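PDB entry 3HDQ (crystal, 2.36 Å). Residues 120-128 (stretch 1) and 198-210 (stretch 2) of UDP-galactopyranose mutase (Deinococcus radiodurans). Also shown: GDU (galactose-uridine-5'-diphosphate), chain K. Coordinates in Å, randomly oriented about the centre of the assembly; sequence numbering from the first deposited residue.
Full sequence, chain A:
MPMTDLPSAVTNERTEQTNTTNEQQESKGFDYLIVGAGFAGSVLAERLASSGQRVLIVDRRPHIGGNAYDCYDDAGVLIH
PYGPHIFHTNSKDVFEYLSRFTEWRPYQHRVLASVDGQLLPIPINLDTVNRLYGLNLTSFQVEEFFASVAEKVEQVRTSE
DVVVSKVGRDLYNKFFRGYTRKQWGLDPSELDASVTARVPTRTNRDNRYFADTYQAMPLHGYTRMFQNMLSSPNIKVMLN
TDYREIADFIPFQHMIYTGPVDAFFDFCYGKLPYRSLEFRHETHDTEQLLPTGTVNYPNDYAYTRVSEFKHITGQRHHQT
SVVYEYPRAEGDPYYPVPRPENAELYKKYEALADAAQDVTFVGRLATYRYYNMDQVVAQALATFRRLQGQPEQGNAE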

# COMPACT_ATOMS: atom_id res chain seq x y z
N LEU A 120 -27.39 24.33 -1.46
CA LEU A 120 -27.80 24.69 -2.80
C LEU A 120 -26.79 24.19 -3.83
O LEU A 120 -25.60 24.20 -3.56
CB LEU A 120 -27.92 26.22 -2.90
CG LEU A 120 -29.29 26.88 -2.72
CD1 LEU A 120 -30.26 25.98 -1.97
CD2 LEU A 120 -29.14 28.24 -2.03
N PRO A 121 -27.26 23.80 -5.02
CA PRO A 121 -26.35 23.32 -6.06
C PRO A 121 -25.32 24.37 -6.46
O PRO A 121 -25.66 25.54 -6.68
CB PRO A 121 -27.28 23.03 -7.25
CG PRO A 121 -28.64 22.90 -6.66
CD PRO A 121 -28.67 23.80 -5.47
N ILE A 122 -24.06 23.94 -6.53
CA ILE A 122 -23.01 24.69 -7.22
C ILE A 122 -22.41 23.65 -8.16
O ILE A 122 -22.19 22.51 -7.75
CB ILE A 122 -21.94 25.22 -6.22
CG1 ILE A 122 -20.83 25.98 -6.94
CG2 ILE A 122 -21.35 24.09 -5.39
CD1 ILE A 122 -21.13 27.44 -7.14
N PRO A 123 -22.21 24.00 -9.44
CA PRO A 123 -22.42 25.28 -10.14
C PRO A 123 -23.80 25.90 -9.91
O PRO A 123 -24.78 25.17 -9.75
CB PRO A 123 -22.29 24.89 -11.62
CG PRO A 123 -21.54 23.66 -11.65
CD PRO A 123 -21.84 22.92 -10.37
N ILE A 124 -23.87 27.22 -9.88
CA ILE A 124 -25.14 27.93 -9.81
C ILE A 124 -26.01 27.51 -10.99
O ILE A 124 -25.56 27.53 -12.14
CB ILE A 124 -24.95 29.46 -9.84
CG1 ILE A 124 -24.16 29.93 -8.61
CG2 ILE A 124 -26.30 30.18 -9.97
CD1 ILE A 124 -23.90 31.42 -8.55
N ASN A 125 -27.25 27.11 -10.71
CA ASN A 125 -28.21 26.78 -11.77
C ASN A 125 -29.62 27.31 -11.51
O ASN A 125 -29.84 28.04 -10.54
CB ASN A 125 -28.23 25.27 -12.05
CG ASN A 125 -28.93 24.47 -10.96
OD1 ASN A 125 -29.57 25.03 -10.07
ND2 ASN A 125 -28.80 23.15 -11.03
N LEU A 126 -30.56 26.92 -12.37
CA LEU A 126 -31.96 27.29 -12.24
C LEU A 126 -32.49 27.05 -10.82
O LEU A 126 -33.07 27.96 -10.20
CB LEU A 126 -32.80 26.55 -13.29
CG LEU A 126 -34.15 27.11 -13.79
CD1 LEU A 126 -35.31 26.14 -13.60
CD2 LEU A 126 -34.46 28.49 -13.21
N ASP A 127 -32.29 25.84 -10.30
CA ASP A 127 -32.80 25.49 -8.97
C ASP A 127 -32.10 26.31 -7.90
O ASP A 127 -32.72 26.69 -6.90
CB ASP A 127 -32.61 23.98 -8.68
CG ASP A 127 -33.37 23.09 -9.65
OD1 ASP A 127 -34.56 23.37 -9.92
OD2 ASP A 127 -32.80 22.11 -10.15
N THR A 128 -30.81 26.56 -8.09
CA THR A 128 -30.06 27.38 -7.13
C THR A 128 -30.69 28.77 -6.98
O THR A 128 -30.89 29.26 -5.86
CB THR A 128 -28.59 27.58 -7.56
OG1 THR A 128 -27.96 26.31 -7.76
CG2 THR A 128 -27.84 28.34 -6.49
N ARG A 198 -13.47 28.08 -13.89
CA ARG A 198 -13.54 26.63 -13.76
C ARG A 198 -14.96 26.14 -13.45
O ARG A 198 -15.33 25.02 -13.82
CB ARG A 198 -12.60 26.12 -12.66
CG ARG A 198 -11.14 26.03 -13.09
CD ARG A 198 -10.21 25.75 -11.90
NE ARG A 198 -10.44 24.45 -11.26
CZ ARG A 198 -9.87 23.30 -11.64
NH1 ARG A 198 -9.05 23.29 -12.68
NH2 ARG A 198 -10.13 22.17 -10.99
N VAL A 199 -15.73 26.97 -12.77
CA VAL A 199 -17.08 26.59 -12.39
C VAL A 199 -18.09 27.34 -13.24
O VAL A 199 -18.44 28.48 -12.96
CB VAL A 199 -17.33 26.90 -10.90
CG1 VAL A 199 -18.71 26.43 -10.48
CG2 VAL A 199 -16.23 26.28 -10.03
N PRO A 200 -18.61 26.68 -14.27
CA PRO A 200 -19.52 27.38 -15.18
C PRO A 200 -20.85 27.72 -14.50
O PRO A 200 -21.27 27.01 -13.58
CB PRO A 200 -19.76 26.33 -16.26
CG PRO A 200 -19.86 25.03 -15.44
CD PRO A 200 -18.81 25.21 -14.33
N THR A 201 -21.50 28.80 -14.91
CA THR A 201 -22.87 29.07 -14.49
C THR A 201 -23.83 28.46 -15.49
O THR A 201 -23.58 28.46 -16.69
CB THR A 201 -23.17 30.56 -14.32
OG1 THR A 201 -22.24 31.33 -15.11
CG2 THR A 201 -23.07 30.95 -12.83
N ARG A 202 -24.93 27.91 -14.99
CA ARG A 202 -25.88 27.21 -15.84
C ARG A 202 -27.25 27.85 -15.78
O ARG A 202 -27.64 28.39 -14.74
CB ARG A 202 -25.98 25.75 -15.42
CG ARG A 202 -24.64 25.04 -15.40
CD ARG A 202 -24.81 23.59 -14.98
NE ARG A 202 -23.60 22.83 -15.21
CZ ARG A 202 -23.27 21.75 -14.51
NH1 ARG A 202 -24.07 21.32 -13.54
NH2 ARG A 202 -22.14 21.12 -14.77
N THR A 203 -27.98 27.77 -16.89
CA THR A 203 -29.39 28.16 -16.91
C THR A 203 -30.31 26.93 -16.92
O THR A 203 -31.52 27.07 -16.79
CB THR A 203 -29.72 29.03 -18.14
OG1 THR A 203 -29.45 28.29 -19.33
CG2 THR A 203 -28.88 30.30 -18.13
N ASN A 204 -29.73 25.74 -17.06
CA ASN A 204 -30.52 24.50 -16.99
C ASN A 204 -30.65 24.00 -15.54
O ASN A 204 -30.36 24.74 -14.59
CB ASN A 204 -29.94 23.42 -17.92
CG ASN A 204 -28.56 22.94 -17.48
OD1 ASN A 204 -28.15 23.16 -16.34
ND2 ASN A 204 -27.83 22.30 -18.40
N ARG A 205 -31.08 22.75 -15.38
CA ARG A 205 -31.23 22.16 -14.05
C ARG A 205 -30.22 21.04 -13.74
O ARG A 205 -30.47 20.18 -12.90
CB ARG A 205 -32.65 21.65 -13.86
CG ARG A 205 -33.72 22.70 -14.14
CD ARG A 205 -35.11 22.16 -13.80
NE ARG A 205 -35.29 22.02 -12.36
CZ ARG A 205 -36.40 21.57 -11.80
NH1 ARG A 205 -37.41 21.19 -12.56
NH2 ARG A 205 -36.49 21.48 -10.48
N ASP A 206 -29.08 21.06 -14.42
CA ASP A 206 -28.02 20.08 -14.18
C ASP A 206 -27.34 20.39 -12.85
O ASP A 206 -26.88 21.51 -12.62
CB ASP A 206 -27.01 20.13 -15.33
CG ASP A 206 -26.05 18.94 -15.33
OD1 ASP A 206 -25.87 18.29 -14.28
OD2 ASP A 206 -25.48 18.65 -16.40
N ASN A 207 -27.29 19.40 -11.97
CA ASN A 207 -26.65 19.62 -10.69
C ASN A 207 -25.32 18.89 -10.54
O ASN A 207 -24.73 18.90 -9.46
CB ASN A 207 -27.59 19.28 -9.53
CG ASN A 207 -27.90 17.79 -9.44
OD1 ASN A 207 -27.67 17.04 -10.40
ND2 ASN A 207 -28.44 17.35 -8.30
N ARG A 208 -24.85 18.23 -11.60
CA ARG A 208 -23.51 17.63 -11.57
C ARG A 208 -22.45 18.72 -11.51
O ARG A 208 -22.60 19.80 -12.09
CB ARG A 208 -23.22 16.78 -12.79
CG ARG A 208 -24.16 15.62 -13.00
CD ARG A 208 -24.69 15.75 -14.40
NE ARG A 208 -24.02 14.90 -15.35
CZ ARG A 208 -23.90 15.20 -16.63
NH1 ARG A 208 -24.39 16.34 -17.09
NH2 ARG A 208 -23.29 14.35 -17.44
N TYR A 209 -21.36 18.42 -10.82
CA TYR A 209 -20.28 19.37 -10.75
C TYR A 209 -19.55 19.40 -12.08
O TYR A 209 -18.99 20.43 -12.46
CB TYR A 209 -19.36 19.02 -9.60
CG TYR A 209 -18.59 20.20 -9.10
CD1 TYR A 209 -19.23 21.25 -8.47
CD2 TYR A 209 -17.20 20.26 -9.26
CE1 TYR A 209 -18.51 22.34 -8.00
CE2 TYR A 209 -16.49 21.33 -8.81
CZ TYR A 209 -17.14 22.37 -8.18
OH TYR A 209 -16.40 23.43 -7.73
N PHE A 210 -19.56 18.28 -12.79
CA PHE A 210 -18.95 18.19 -14.12
C PHE A 210 -19.97 17.70 -15.12
O PHE A 210 -20.82 16.87 -14.79
CB PHE A 210 -17.78 17.19 -14.13
CG PHE A 210 -16.83 17.36 -12.98
CD1 PHE A 210 -16.78 16.42 -11.96
CD2 PHE A 210 -16.00 18.46 -12.91
CE1 PHE A 210 -15.92 16.58 -10.89
CE2 PHE A 210 -15.13 18.63 -11.84
CZ PHE A 210 -15.09 17.68 -10.83
N1 GDU K . -15.17 28.46 -6.37
C2 GDU K . -15.92 29.05 -5.56
N3 GDU K . -16.91 28.75 -4.84
C4 GDU K . -17.27 27.46 -4.94
C5 GDU K . -16.49 26.59 -5.85
C6 GDU K . -15.46 27.13 -6.53
O2 GDU K . -15.56 30.41 -5.41
O4 GDU K . -18.20 27.00 -4.27
C1D GDU K . -14.06 29.07 -7.05
C2D GDU K . -12.73 29.22 -6.28
O2D GDU K . -11.95 30.31 -6.75
C3D GDU K . -12.08 27.88 -6.58
C4D GDU K . -12.37 27.81 -8.07
O4D GDU K . -13.67 28.39 -8.25
O3D GDU K . -10.69 27.90 -6.25
C5D GDU K . -12.09 26.48 -8.75
O5D GDU K . -13.01 25.57 -8.12
PA GDU K . -12.69 24.02 -7.92
O1A GDU K . -13.95 23.33 -7.55
O2A GDU K . -12.21 23.49 -9.21
O3A GDU K . -11.67 23.82 -6.72
PB GDU K . -10.69 22.58 -6.62
O1B GDU K . -9.97 22.88 -5.37
O2B GDU K . -9.67 22.44 -7.69
O3B GDU K . -11.44 21.18 -6.38
C1' GDU K . -11.05 19.81 -6.54
C2' GDU K . -11.25 19.39 -8.01
C3' GDU K . -12.67 19.85 -8.39
C4' GDU K . -13.68 18.97 -7.59
C5' GDU K . -13.32 19.04 -6.08
C6' GDU K . -14.06 17.99 -5.21
O2' GDU K . -10.21 19.92 -8.86
O3' GDU K . -12.84 19.73 -9.82
O4' GDU K . -13.59 17.62 -8.09
O5' GDU K . -11.92 19.02 -5.69
O6' GDU K . -15.21 18.55 -4.53
O HOH W 1 -22.36 19.79 -8.28
O HOH W 2 -24.96 22.37 -9.96
O HOH W 3 -21.70 28.67 -11.00
O HOH W 4 -30.50 21.05 -9.94

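Stretch 1 leaves a strand at its start, turns through a cis peptide bond before Pro 123, and enters a helix at Leu 126; stretch 2 has no regular helix or strand and passes alongside. The backbones come closest where the CA atoms of Asn 125 and Arg 202 lie 4.7 Å apart. Two main-chain hydrogen bonds define the register here: Arg 202 N donates to Ile 124 O (2.9 Å, 162°) and Leu 126 N to Asn 204 O (3.1 Å, 159°). Between them, Asn 125 CA approaches Arg 202 O at 3.4 Å, with an angle of 166° at the hydrogen, as expected of a CA-H...O contact.

Asn 125 uses both ends of its amide. As the helix N-cap, its OD1 accepts from Thr 128 N (2.8 Å), while ND2 donates across the interface to Asp 206 O (3.0 Å, 157°). Water 4 accepts from the same ND2 and donates to Asp 127 OD2 and Arg 205 O, tying cap, helix and loop together. Nearby, Arg 205 NH2 meets Asp 127 OD1 at 2.8 Å in a salt bridge, the carboxylate oxygen lying near the guanidinium plane; hydrogen bonds from NE to the carboxylate are weak.

Pro 123, whose CA-to-CB bond points toward stretch 2, is the most extensively covered residue, losing 109 Å² to it. Its CD packs 3.6 Å from Tyr 209 CD1, its CB 4.1 Å from Val 199 CG1, and its CG lies over one face of the Arg 202 guanidinium, 3.8 Å from CZ. That guanidinium is held within its own stretch by NH1 donating to Arg 208 O (2.6 Å, 144°). Ile 122 extends the apolar patch, with CG2 4.2 Å from Tyr 209 CE1. Beyond this packing, Tyr 209 OH donates a very short hydrogen bond to GDU O1A (2.5 Å), linking the interface to the bound nucleotide sugar.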